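Local coordinates for protein pseudouridine synthase (PDB 2AUS) that probably isomerises uridine to pseudouridine in RNA, as the catalytic Cbf5 subunit of archaeal box H/ACA ribonucleoproteins in complex with Nop10, at residues A[95-101]-A[321-326]; A[43-49]-A[237-243]; A[107-113]-A[199-205]. All coordinates share one frame. Residues are numbered along the deposited sequence.

Interaction 1 of 3, residues A[95-101]-A[321-326]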
loop_
_atom_site.group_PDB
_atom_site.type_symbol
_atom_site.label_atom_id
_atom_site.label_comp_id
_atom_site.label_asym_id
_atom_site.label_seq_id
_atom_site.Cartn_x
_atom_site.Cartn_y
_atom_site.Cartn_z
ATOM N N ARG A 95 -26.994 4.444 10.969
ATOM C CA ARG A 95 -28.103 3.835 11.698
ATOM C C ARG A 95 -28.358 2.362 11.385
ATOM O O ARG A 95 -28.970 1.653 12.182
ATOM C CB ARG A 95 -29.375 4.640 11.435
ATOM C CG ARG A 95 -29.344 6.049 12.000
ATOM C CD ARG A 95 -29.849 6.063 13.428
ATOM N NE ARG A 95 -31.168 5.434 13.509
ATOM C CZ ARG A 95 -31.860 5.286 14.634
ATOM N NH1 ARG A 95 -31.361 5.727 15.785
ATOM N NH2 ARG A 95 -33.043 4.687 14.609
ATOM N N ALA A 96 -27.894 1.904 10.227
ATOM C CA ALA A 96 -28.077 0.516 9.822
ATOM C C ALA A 96 -26.890 -0.370 10.204
ATOM O O ALA A 96 -26.927 -1.589 10.014
ATOM C CB ALA A 96 -28.293 0.447 8.322
ATOM N N THR A 97 -25.845 0.247 10.742
ATOM C CA THR A 97 -24.628 -0.462 11.125
ATOM C C THR A 97 -24.819 -1.867 11.670
ATOM O O THR A 97 -24.185 -2.805 11.197
ATOM C CB THR A 97 -23.803 0.354 12.158
ATOM O OG1 THR A 97 -23.272 1.525 11.525
ATOM C CG2 THR A 97 -22.634 -0.477 12.694
ATOM N N ARG A 98 -25.702 -2.019 12.646
ATOM C CA ARG A 98 -25.924 -3.322 13.268
ATOM C C ARG A 98 -26.723 -4.330 12.433
ATOM O O ARG A 98 -26.885 -5.480 12.846
ATOM C CB ARG A 98 -26.614 -3.135 14.624
ATOM C CG ARG A 98 -25.924 -2.148 15.562
ATOM C CD ARG A 98 -24.620 -2.696 16.122
ATOM N NE ARG A 98 -23.936 -1.743 17.006
ATOM C CZ ARG A 98 -24.490 -1.169 18.078
ATOM N NH1 ARG A 98 -25.747 -1.442 18.413
ATOM N NH2 ARG A 98 -23.788 -0.321 18.824
ATOM N N VAL A 99 -27.222 -3.923 11.267
ATOM C CA VAL A 99 -27.997 -4.861 10.446
ATOM C C VAL A 99 -27.127 -6.014 9.905
ATOM O O VAL A 99 -27.649 -7.035 9.435
ATOM C CB VAL A 99 -28.704 -4.138 9.258
ATOM C CG1 VAL A 99 -27.721 -3.888 8.115
ATOM C CG2 VAL A 99 -29.889 -4.960 8.794
ATOM N N VAL A 100 -25.807 -5.865 9.979
ATOM C CA VAL A 100 -24.922 -6.933 9.509
ATOM C C VAL A 100 -25.082 -8.180 10.375
ATOM O O VAL A 100 -24.604 -9.254 10.022
ATOM C CB VAL A 100 -23.428 -6.507 9.509
ATOM C CG1 VAL A 100 -23.194 -5.459 8.452
ATOM C CG2 VAL A 100 -23.027 -5.988 10.874
ATOM N N GLN A 101 -25.755 -8.032 11.511
ATOM C CA GLN A 101 -26.002 -9.159 12.404
ATOM C C GLN A 101 -26.872 -10.180 11.659
ATOM O O GLN A 101 -26.821 -11.378 11.923
ATOM C CB GLN A 101 -26.744 -8.691 13.667
ATOM C CG GLN A 101 -27.016 -9.804 14.687
ATOM C CD GLN A 101 -28.147 -9.465 15.657
ATOM O OE1 GLN A 101 -28.256 -8.335 16.134
ATOM N NE2 GLN A 101 -28.983 -10.456 15.965
ATOM N N GLU A 321 -34.084 -7.581 19.691
ATOM C CA GLU A 321 -32.692 -7.441 20.094
ATOM C C GLU A 321 -32.086 -6.140 19.590
ATOM O O GLU A 321 -31.181 -5.591 20.215
ATOM C CB GLU A 321 -31.875 -8.625 19.577
ATOM C CG GLU A 321 -32.467 -9.967 19.961
ATOM C CD GLU A 321 -31.578 -11.133 19.575
ATOM O OE1 GLU A 321 -31.154 -11.200 18.400
ATOM O OE2 GLU A 321 -31.315 -11.990 20.451
ATOM N N LYS A 322 -32.581 -5.651 18.458
ATOM C CA LYS A 322 -32.077 -4.405 17.896
ATOM C C LYS A 322 -33.149 -3.704 17.062
ATOM O O LYS A 322 -33.763 -4.317 16.188
ATOM C CB LYS A 322 -30.835 -4.672 17.037
ATOM C CG LYS A 322 -30.349 -3.457 16.250
ATOM C CD LYS A 322 -29.920 -2.306 17.157
ATOM C CE LYS A 322 -29.586 -1.067 16.337
ATOM N NZ LYS A 322 -29.202 0.080 17.198
ATOM N N VAL A 323 -33.368 -2.421 17.355
ATOM C CA VAL A 323 -34.352 -1.609 16.652
ATOM C C VAL A 323 -33.643 -0.703 15.655
ATOM O O VAL A 323 -32.641 -0.079 15.989
ATOM C CB VAL A 323 -35.157 -0.720 17.637
ATOM C CG1 VAL A 323 -36.085 0.199 16.866
ATOM C CG2 VAL A 323 -35.964 -1.590 18.588
ATOM N N PHE A 324 -34.157 -0.644 14.429
ATOM C CA PHE A 324 -33.583 0.207 13.390
ATOM C C PHE A 324 -34.478 1.398 13.072
ATOM O O PHE A 324 -34.002 2.493 12.798
ATOM C CB PHE A 324 -33.339 -0.618 12.126
ATOM C CG PHE A 324 -32.304 -1.669 12.305
ATOM C CD1 PHE A 324 -30.953 -1.339 12.264
ATOM C CD2 PHE A 324 -32.668 -2.969 12.599
ATOM C CE1 PHE A 324 -29.974 -2.298 12.509
ATOM C CE2 PHE A 324 -31.699 -3.935 12.847
ATOM C CZ PHE A 324 -30.349 -3.596 12.806
ATOM N N MET A 325 -35.780 1.168 13.118
ATOM C CA MET A 325 -36.790 2.186 12.834
ATOM C C MET A 325 -36.741 3.381 13.801
ATOM O O MET A 325 -36.859 3.205 15.009
ATOM C CB MET A 325 -38.168 1.518 12.916
ATOM C CG MET A 325 -39.366 2.432 12.756
ATOM S SD MET A 325 -39.515 3.029 11.085
ATOM C CE MET A 325 -39.827 1.465 10.218
ATOM N N PRO A 326 -36.548 4.608 13.285
ATOM C CA PRO A 326 -36.514 5.749 14.209
ATOM C C PRO A 326 -37.928 5.978 14.771
ATOM O O PRO A 326 -38.918 5.627 14.126
ATOM C CB PRO A 326 -36.020 6.896 13.328
ATOM C CG PRO A 326 -36.521 6.511 11.950
ATOM C CD PRO A 326 -36.250 5.028 11.904
#
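The strongest polar link is a hydrogen bond from Arg-95 NH2 to Phe-324 O, 3.0 Å long. The Arg-95 side chain starts sideways and then bends, so that the edge of its guanidinium meets the carbonyl. Its NE also makes a weak hydrogen bond to Tyr-46 OH. Farther along, Gln-101 NE2 gives a weak hydrogen bond to Glu-321 OE1 at 3.3 Å. Between these two links lie like charges: Arg-98 NH1 and Lys-322 NZ are 4.0 Å apart. The aliphatic parts of these side chains still pack, with Arg-98 CG 3.9 Å from Lys-322 CE.

Phe-324 is the main apolar element and buries 99 Å². Its ring packs against the backbone of the 3-10 segment 95-101. CE1 of Phe-324 comes within 3.4 Å of Val-99 N and 3.9 Å of Val-99 CB. CZ of Phe-324 lies 3.7 Å from Arg-98 C, which meets the ring at its edge. Leu-296 and Leu-299 of strand 296-302 also touch this ring.

Glu-321 and Lys-322 both face Leu-299, a classic beta bulge near the end of strand 316-323. Segment 95-101 belongs to the TruB-type part of the chain, and 321-326 spans the end of strand 316-323 and the loop after it, in the PUA part. The contact is thus an interface between the catalytic domain and the PUA domain, with 410 Å² buried.

Interaction 2 of 3, residues A[43-49]-A[237-243]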
loop_
_atom_site.group_PDB
_atom_site.type_symbol
_atom_site.label_atom_id
_atom_site.label_comp_id
_atom_site.label_asym_id
_atom_site.label_seq_id
_atom_site.Cartn_x
_atom_site.Cartn_y
_atom_site.Cartn_z
ATOM N N HIS A 43 -31.413 7.528 2.999
ATOM C CA HIS A 43 -30.981 6.332 2.290
ATOM C C HIS A 43 -29.599 5.906 2.789
ATOM O O HIS A 43 -29.335 4.724 3.017
ATOM C CB HIS A 43 -30.922 6.631 0.790
ATOM C CG HIS A 43 -30.474 5.473 -0.045
ATOM N ND1 HIS A 43 -31.234 4.336 -0.209
ATOM C CD2 HIS A 43 -29.356 5.290 -0.786
ATOM C CE1 HIS A 43 -30.607 3.502 -1.018
ATOM N NE2 HIS A 43 -29.465 4.057 -1.383
ATOM N N ILE A 44 -28.718 6.885 2.956
ATOM C CA ILE A 44 -27.369 6.611 3.427
ATOM C C ILE A 44 -27.385 6.254 4.914
ATOM O O ILE A 44 -26.672 5.355 5.348
ATOM C CB ILE A 44 -26.450 7.832 3.169
ATOM C CG1 ILE A 44 -26.242 7.989 1.658
ATOM C CG2 ILE A 44 -25.121 7.665 3.893
ATOM C CD1 ILE A 44 -25.320 9.132 1.271
ATOM N N GLN A 45 -28.220 6.949 5.680
ATOM C CA GLN A 45 -28.346 6.700 7.113
ATOM C C GLN A 45 -28.790 5.270 7.386
ATOM O O GLN A 45 -28.458 4.697 8.427
ATOM C CB GLN A 45 -29.374 7.652 7.729
ATOM C CG GLN A 45 -28.873 9.050 8.010
ATOM C CD GLN A 45 -28.075 9.127 9.299
ATOM O OE1 GLN A 45 -28.578 8.786 10.375
ATOM N NE2 GLN A 45 -26.827 9.578 9.199
ATOM N N TYR A 46 -29.550 4.705 6.453
ATOM C CA TYR A 46 -30.060 3.350 6.591
ATOM C C TYR A 46 -29.637 2.496 5.410
ATOM O O TYR A 46 -30.404 1.662 4.934
ATOM C CB TYR A 46 -31.594 3.381 6.692
ATOM C CG TYR A 46 -32.078 4.111 7.920
ATOM C CD1 TYR A 46 -32.211 3.453 9.138
ATOM C CD2 TYR A 46 -32.301 5.486 7.889
ATOM C CE1 TYR A 46 -32.546 4.143 10.294
ATOM C CE2 TYR A 46 -32.631 6.187 9.037
ATOM C CZ TYR A 46 -32.747 5.509 10.237
ATOM O OH TYR A 46 -33.014 6.204 11.389
ATOM N N GLY A 47 -28.409 2.700 4.940
ATOM C CA GLY A 47 -27.936 1.939 3.801
ATOM C C GLY A 47 -26.842 0.932 4.104
ATOM O O GLY A 47 -26.208 0.976 5.160
ATOM N N VAL A 48 -26.637 0.013 3.164
ATOM C CA VAL A 48 -25.604 -1.017 3.263
ATOM C C VAL A 48 -24.885 -1.030 1.924
ATOM O O VAL A 48 -25.526 -0.986 0.872
ATOM C CB VAL A 48 -26.199 -2.421 3.505
ATOM C CG1 VAL A 48 -26.717 -2.535 4.924
ATOM C CG2 VAL A 48 -27.336 -2.678 2.518
ATOM N N ILE A 49 -23.560 -1.079 1.959
ATOM C CA ILE A 49 -22.773 -1.088 0.733
ATOM C C ILE A 49 -22.304 -2.490 0.398
ATOM O O ILE A 49 -21.808 -3.209 1.266
ATOM C CB ILE A 49 -21.512 -0.199 0.866
ATOM C CG1 ILE A 49 -21.919 1.233 1.206
ATOM C CG2 ILE A 49 -20.704 -0.227 -0.433
ATOM C CD1 ILE A 49 -20.731 2.177 1.391
ATOM N N ARG A 237 -26.582 6.936 -4.840
ATOM C CA ARG A 237 -27.799 6.221 -4.466
ATOM C C ARG A 237 -27.731 4.765 -4.907
ATOM O O ARG A 237 -28.028 3.855 -4.126
ATOM C CB ARG A 237 -29.034 6.872 -5.086
ATOM C CG ARG A 237 -30.316 6.104 -4.792
ATOM C CD ARG A 237 -31.550 6.791 -5.347
ATOM N NE ARG A 237 -31.886 8.017 -4.627
ATOM C CZ ARG A 237 -32.467 8.050 -3.432
ATOM N NH1 ARG A 237 -32.776 6.916 -2.812
ATOM N NH2 ARG A 237 -32.755 9.217 -2.869
ATOM N N LYS A 238 -27.340 4.542 -6.158
ATOM C CA LYS A 238 -27.232 3.186 -6.680
ATOM C C LYS A 238 -26.080 2.405 -6.052
ATOM O O LYS A 238 -26.098 1.181 -6.025
ATOM C CB LYS A 238 -27.057 3.214 -8.199
ATOM C CG LYS A 238 -28.265 3.761 -8.936
ATOM C CD LYS A 238 -28.034 3.785 -10.435
ATOM C CE LYS A 238 -29.156 4.518 -11.140
ATOM N NZ LYS A 238 -28.842 4.692 -12.578
ATOM N N ALA A 239 -25.085 3.120 -5.542
ATOM C CA ALA A 239 -23.922 2.487 -4.927
ATOM C C ALA A 239 -24.211 1.998 -3.505
ATOM O O ALA A 239 -23.437 1.214 -2.955
ATOM C CB ALA A 239 -22.744 3.471 -4.910
ATOM N N ILE A 240 -25.313 2.466 -2.919
ATOM C CA ILE A 240 -25.705 2.084 -1.561
ATOM C C ILE A 240 -27.091 1.434 -1.585
ATOM O O ILE A 240 -28.023 1.965 -2.187
ATOM C CB ILE A 240 -25.732 3.322 -0.642
ATOM C CG1 ILE A 240 -24.337 3.961 -0.606
ATOM C CG2 ILE A 240 -26.199 2.935 0.761
ATOM C CD1 ILE A 240 -24.267 5.278 0.142
ATOM N N GLN A 241 -27.229 0.280 -0.944
ATOM C CA GLN A 241 -28.518 -0.398 -0.947
ATOM C C GLN A 241 -29.283 -0.123 0.333
ATOM O O GLN A 241 -28.687 0.198 1.365
ATOM C CB GLN A 241 -28.331 -1.913 -1.088
ATOM C CG GLN A 241 -27.365 -2.330 -2.186
ATOM C CD GLN A 241 -27.569 -1.530 -3.448
ATOM O OE1 GLN A 241 -28.677 -1.443 -3.962
ATOM N NE2 GLN A 241 -26.500 -0.929 -3.948
ATOM N N PRO A 242 -30.621 -0.224 0.282
ATOM C CA PRO A 242 -31.391 0.019 1.507
ATOM C C PRO A 242 -30.980 -1.092 2.478
ATOM O O PRO A 242 -30.672 -2.208 2.055
ATOM C CB PRO A 242 -32.841 -0.135 1.051
ATOM C CG PRO A 242 -32.784 0.215 -0.418
ATOM C CD PRO A 242 -31.509 -0.481 -0.864
ATOM N N MET A 243 -30.960 -0.795 3.771
ATOM C CA MET A 243 -30.564 -1.803 4.753
ATOM C C MET A 243 -31.386 -3.090 4.649
ATOM O O MET A 243 -30.922 -4.167 5.048
ATOM C CB MET A 243 -30.688 -1.234 6.164
ATOM C CG MET A 243 -32.117 -0.958 6.574
ATOM S SD MET A 243 -32.273 -0.324 8.259
ATOM C CE MET A 243 -33.897 0.472 8.158
#
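Two helix-to-strand segments meet here in a short antiparallel beta pairing within the pseudouridine synthase part of the chain. Helix 40-45 leads into strand 47-53, and helix 234-239 leads into strand 241-242.

His-43 buries 115 Å², more than any other residue of the contact. Its NE2 donates to two carbonyls three residues apart, Ile-240 O at 2.7 Å and Arg-237 O at 3.1 Å. A side chain of helix 40-45 thus bonds to the backbone of 237-240. NH1 of Arg-237 sits over a face of the imidazole, 3.9 Å from His-43 CG. The same guanidinium also bonds to Arg-38 O and pairs with Glu-233.

Ile-240 buries 104 Å² and fills the apolar side. Its CD1 is 3.7 Å from Ile-44 CG1, and its CG1 is 4.1 Å from Ile-49 CG1. Leu-93 of the neighbouring strand 88-93 adds to this cluster. Glycine suits position 47, since a CB there would clash with Ile-240 CG2.

Val-48 buries 79 Å² and pairs with Gln-241. The pair is closed by Val-48 N to Gln-241 O at 2.7 Å and Gln-241 N to Val-48 O at 2.8 Å. Gly-47 and Pro-242 form the adjacent non-hydrogen-bonded pair. Beyond it, Met-243 N bonds to Tyr-46 O at 2.8 Å. Met-243 SD lies at the edge of the Tyr-46 ring, 5.2 Å from its centroid, a Met-aromatic contact; Met-243 CE is 3.6 Å from Tyr-46 CD1.

Interaction 3 of 3, residues A[107-113]-A[199-205]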
loop_
_atom_site.group_PDB
_atom_site.type_symbol
_atom_site.label_atom_id
_atom_site.label_comp_id
_atom_site.label_asym_id
_atom_site.label_seq_id
_atom_site.Cartn_x
_atom_site.Cartn_y
_atom_site.Cartn_z
ATOM N N GLY A 107 -25.067 -17.885 4.271
ATOM C CA GLY A 107 -24.129 -18.774 3.615
ATOM C C GLY A 107 -23.150 -17.954 2.795
ATOM O O GLY A 107 -23.419 -16.793 2.494
ATOM N N LYS A 108 -22.013 -18.537 2.432
ATOM C CA LYS A 108 -21.036 -17.800 1.646
ATOM C C LYS A 108 -20.440 -18.592 0.501
ATOM O O LYS A 108 -20.351 -19.818 0.549
ATOM C CB LYS A 108 -19.929 -17.279 2.560
ATOM C CG LYS A 108 -20.446 -16.207 3.495
ATOM C CD LYS A 108 -19.545 -15.974 4.666
ATOM C CE LYS A 108 -20.175 -14.960 5.605
ATOM N NZ LYS A 108 -21.525 -15.395 6.027
ATOM N N GLU A 109 -20.051 -17.874 -0.541
ATOM C CA GLU A 109 -19.437 -18.495 -1.694
ATOM C C GLU A 109 -18.093 -17.830 -1.919
ATOM O O GLU A 109 -17.945 -16.612 -1.763
ATOM C CB GLU A 109 -20.304 -18.323 -2.943
ATOM C CG GLU A 109 -19.777 -19.093 -4.151
ATOM C CD GLU A 109 -20.517 -18.756 -5.435
ATOM O OE1 GLU A 109 -20.426 -17.591 -5.890
ATOM O OE2 GLU A 109 -21.200 -19.652 -5.977
ATOM N N TYR A 110 -17.109 -18.635 -2.285
ATOM C CA TYR A 110 -15.772 -18.125 -2.527
ATOM C C TYR A 110 -15.215 -18.734 -3.798
ATOM O O TYR A 110 -15.710 -19.745 -4.296
ATOM C CB TYR A 110 -14.838 -18.528 -1.388
ATOM C CG TYR A 110 -15.167 -17.965 -0.029
ATOM C CD1 TYR A 110 -14.565 -16.795 0.422
ATOM C CD2 TYR A 110 -16.045 -18.628 0.827
ATOM C CE1 TYR A 110 -14.819 -16.299 1.694
ATOM C CE2 TYR A 110 -16.309 -18.138 2.105
ATOM C CZ TYR A 110 -15.692 -16.972 2.533
ATOM O OH TYR A 110 -15.940 -16.473 3.795
ATOM N N VAL A 111 -14.183 -18.094 -4.325
ATOM C CA VAL A 111 -13.470 -18.616 -5.471
ATOM C C VAL A 111 -12.072 -18.689 -4.891
ATOM O O VAL A 111 -11.564 -17.704 -4.354
ATOM C CB VAL A 111 -13.518 -17.676 -6.680
ATOM C CG1 VAL A 111 -12.512 -18.141 -7.735
ATOM C CG2 VAL A 111 -14.910 -17.708 -7.280
ATOM N N ALA A 112 -11.453 -19.857 -4.974
ATOM C CA ALA A 112 -10.138 -20.023 -4.390
ATOM C C ALA A 112 -9.146 -20.732 -5.274
ATOM O O ALA A 112 -9.496 -21.598 -6.073
ATOM C CB ALA A 112 -10.256 -20.766 -3.063
ATOM N N LEU A 113 -7.891 -20.346 -5.107
ATOM C CA LEU A 113 -6.801 -20.942 -5.849
ATOM C C LEU A 113 -6.006 -21.806 -4.869
ATOM O O LEU A 113 -5.386 -21.303 -3.936
ATOM C CB LEU A 113 -5.904 -19.856 -6.438
ATOM C CG LEU A 113 -4.640 -20.386 -7.119
ATOM C CD1 LEU A 113 -5.020 -21.409 -8.176
ATOM C CD2 LEU A 113 -3.871 -19.224 -7.745
ATOM N N GLU A 199 -4.749 -18.006 -2.971
ATOM C CA GLU A 199 -5.551 -16.802 -3.112
ATOM C C GLU A 199 -7.004 -17.119 -2.815
ATOM O O GLU A 199 -7.478 -18.217 -3.099
ATOM C CB GLU A 199 -5.412 -16.258 -4.537
ATOM C CG GLU A 199 -5.804 -14.801 -4.682
ATOM C CD GLU A 199 -5.708 -14.318 -6.114
ATOM O OE1 GLU A 199 -4.712 -14.657 -6.793
ATOM O OE2 GLU A 199 -6.626 -13.594 -6.560
ATOM N N LEU A 200 -7.710 -16.140 -2.264
ATOM C CA LEU A 200 -9.108 -16.320 -1.905
ATOM C C LEU A 200 -9.915 -15.061 -2.213
ATOM O O LEU A 200 -9.474 -13.954 -1.930
ATOM C CB LEU A 200 -9.214 -16.623 -0.410
ATOM C CG LEU A 200 -10.370 -17.480 0.117
ATOM C CD1 LEU A 200 -10.880 -16.863 1.401
ATOM C CD2 LEU A 200 -11.480 -17.602 -0.914
ATOM N N ARG A 201 -11.102 -15.241 -2.780
ATOM C CA ARG A 201 -11.980 -14.122 -3.098
ATOM C C ARG A 201 -13.414 -14.516 -2.760
ATOM O O ARG A 201 -13.908 -15.541 -3.228
ATOM C CB ARG A 201 -11.889 -13.769 -4.586
ATOM C CG ARG A 201 -12.837 -12.645 -5.013
ATOM C CD ARG A 201 -12.706 -12.328 -6.497
ATOM N NE ARG A 201 -13.754 -11.419 -6.963
ATOM C CZ ARG A 201 -13.830 -10.129 -6.643
ATOM N NH1 ARG A 201 -12.914 -9.588 -5.854
ATOM N NH2 ARG A 201 -14.828 -9.378 -7.106
ATOM N N ARG A 202 -14.077 -13.715 -1.933
ATOM C CA ARG A 202 -15.455 -14.008 -1.580
ATOM C C ARG A 202 -16.337 -13.471 -2.702
ATOM O O ARG A 202 -16.241 -12.305 -3.082
ATOM C CB ARG A 202 -15.835 -13.344 -0.259
ATOM C CG ARG A 202 -17.275 -13.626 0.160
ATOM C CD ARG A 202 -17.731 -12.666 1.243
ATOM N NE ARG A 202 -17.315 -13.109 2.560
ATOM C CZ ARG A 202 -17.369 -12.373 3.659
ATOM N NH1 ARG A 202 -17.819 -11.126 3.622
ATOM N NH2 ARG A 202 -16.985 -12.907 4.805
ATOM N N THR A 203 -17.191 -14.333 -3.236
ATOM C CA THR A 203 -18.065 -13.948 -4.328
ATOM C C THR A 203 -19.503 -13.822 -3.882
ATOM O O THR A 203 -20.356 -13.412 -4.661
ATOM C CB THR A 203 -17.999 -14.970 -5.473
ATOM O OG1 THR A 203 -18.369 -16.265 -4.980
ATOM C CG2 THR A 203 -16.591 -15.020 -6.054
ATOM N N ARG A 204 -19.771 -14.169 -2.629
ATOM C CA ARG A 204 -21.126 -14.088 -2.121
ATOM C C ARG A 204 -21.221 -14.206 -0.608
ATOM O O ARG A 204 -20.526 -15.003 0.016
ATOM C CB ARG A 204 -21.974 -15.182 -2.776
ATOM C CG ARG A 204 -23.427 -15.222 -2.353
ATOM C CD ARG A 204 -24.221 -16.093 -3.315
ATOM N NE ARG A 204 -25.631 -16.183 -2.950
ATOM C CZ ARG A 204 -26.441 -15.136 -2.815
ATOM N NH1 ARG A 204 -25.985 -13.903 -3.013
ATOM N NH2 ARG A 204 -27.713 -15.320 -2.482
ATOM N N SER A 205 -22.079 -13.382 -0.023
ATOM C CA SER A 205 -22.326 -13.413 1.410
ATOM C C SER A 205 -23.802 -13.134 1.592
ATOM O O SER A 205 -24.251 -11.988 1.468
ATOM C CB SER A 205 -21.517 -12.357 2.151
ATOM O OG SER A 205 -21.866 -12.395 3.525
#
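The Tyr-110 ring lies across Leu-200 and Arg-202 of the partner strand. Its CD1 is 3.5 Å from Leu-200 CD2 and 3.5 Å from Arg-202 CA. On the same face, CE of Lys-108 sits over the Arg-202 guanidinium, 3.9 Å from Arg-202 NH2. Arg-202 also bonds to Val-88 O and forms a salt bridge to a bound phosphate, probably from the crystallisation liquor.

The strands are antiparallel, at 153°. Regular pairing includes Val-111 N to Arg-201 O at 2.8 Å, Arg-201 N to Val-111 O at 3.0 Å and Leu-113 N to Glu-199 O at 3.0 Å. The register slips at Glu-109. Its O accepts Thr-203 N at 2.8 Å and, weakly, Arg-204 N at 3.2 Å. Thr-203 OG1 adds a hydrogen bond of 2.6 Å to Glu-109 OE1, while Glu-109 OE2 bonds to Tyr-157 OH.

The face with Val-111 and Arg-201 meets Nop10. Aromatic packing from that chain meets Val-111 and Thr-203, and its backbone bonds to Glu-199. Arg-201 forms salt bridges with Glu-210 and Asp-52. On the Tyr-110 face, Arg-202 reaches Leu-81 and, weakly, Gly-79 O, in the GGTLDP sequence that carries the catalytic aspartate in TruB-family enzymes. The antiparallel pairing, interrupted by a classic beta bulge at Glu-109, belongs to a sheet of the pseudouridine synthase fold, probably lining its active-site cleft.

In the fold
Interactions 1 and 2 adjoin, with centres 13 Å apart. Tyr-46 joins them: its OH is 2.9 Å from Arg-95 NE and its CE1 is 3.3 Å from Phe-324 O. The PUA domain therefore rests on the same part of the catalytic domain in which 43-49 pairs with 237-243. Their segments alternate along the chain. Interaction 3 stands apart, with its centre 26 Å from that of interaction 1 and 23 Å from that of interaction 2. The nearest atoms are about 8 and 9 Å away. Of the three, it alone meets Nop10 and the phosphate, and its Arg-202 touches the GGTLDP loop, which carries the catalytic aspartate in TruB-family enzymes.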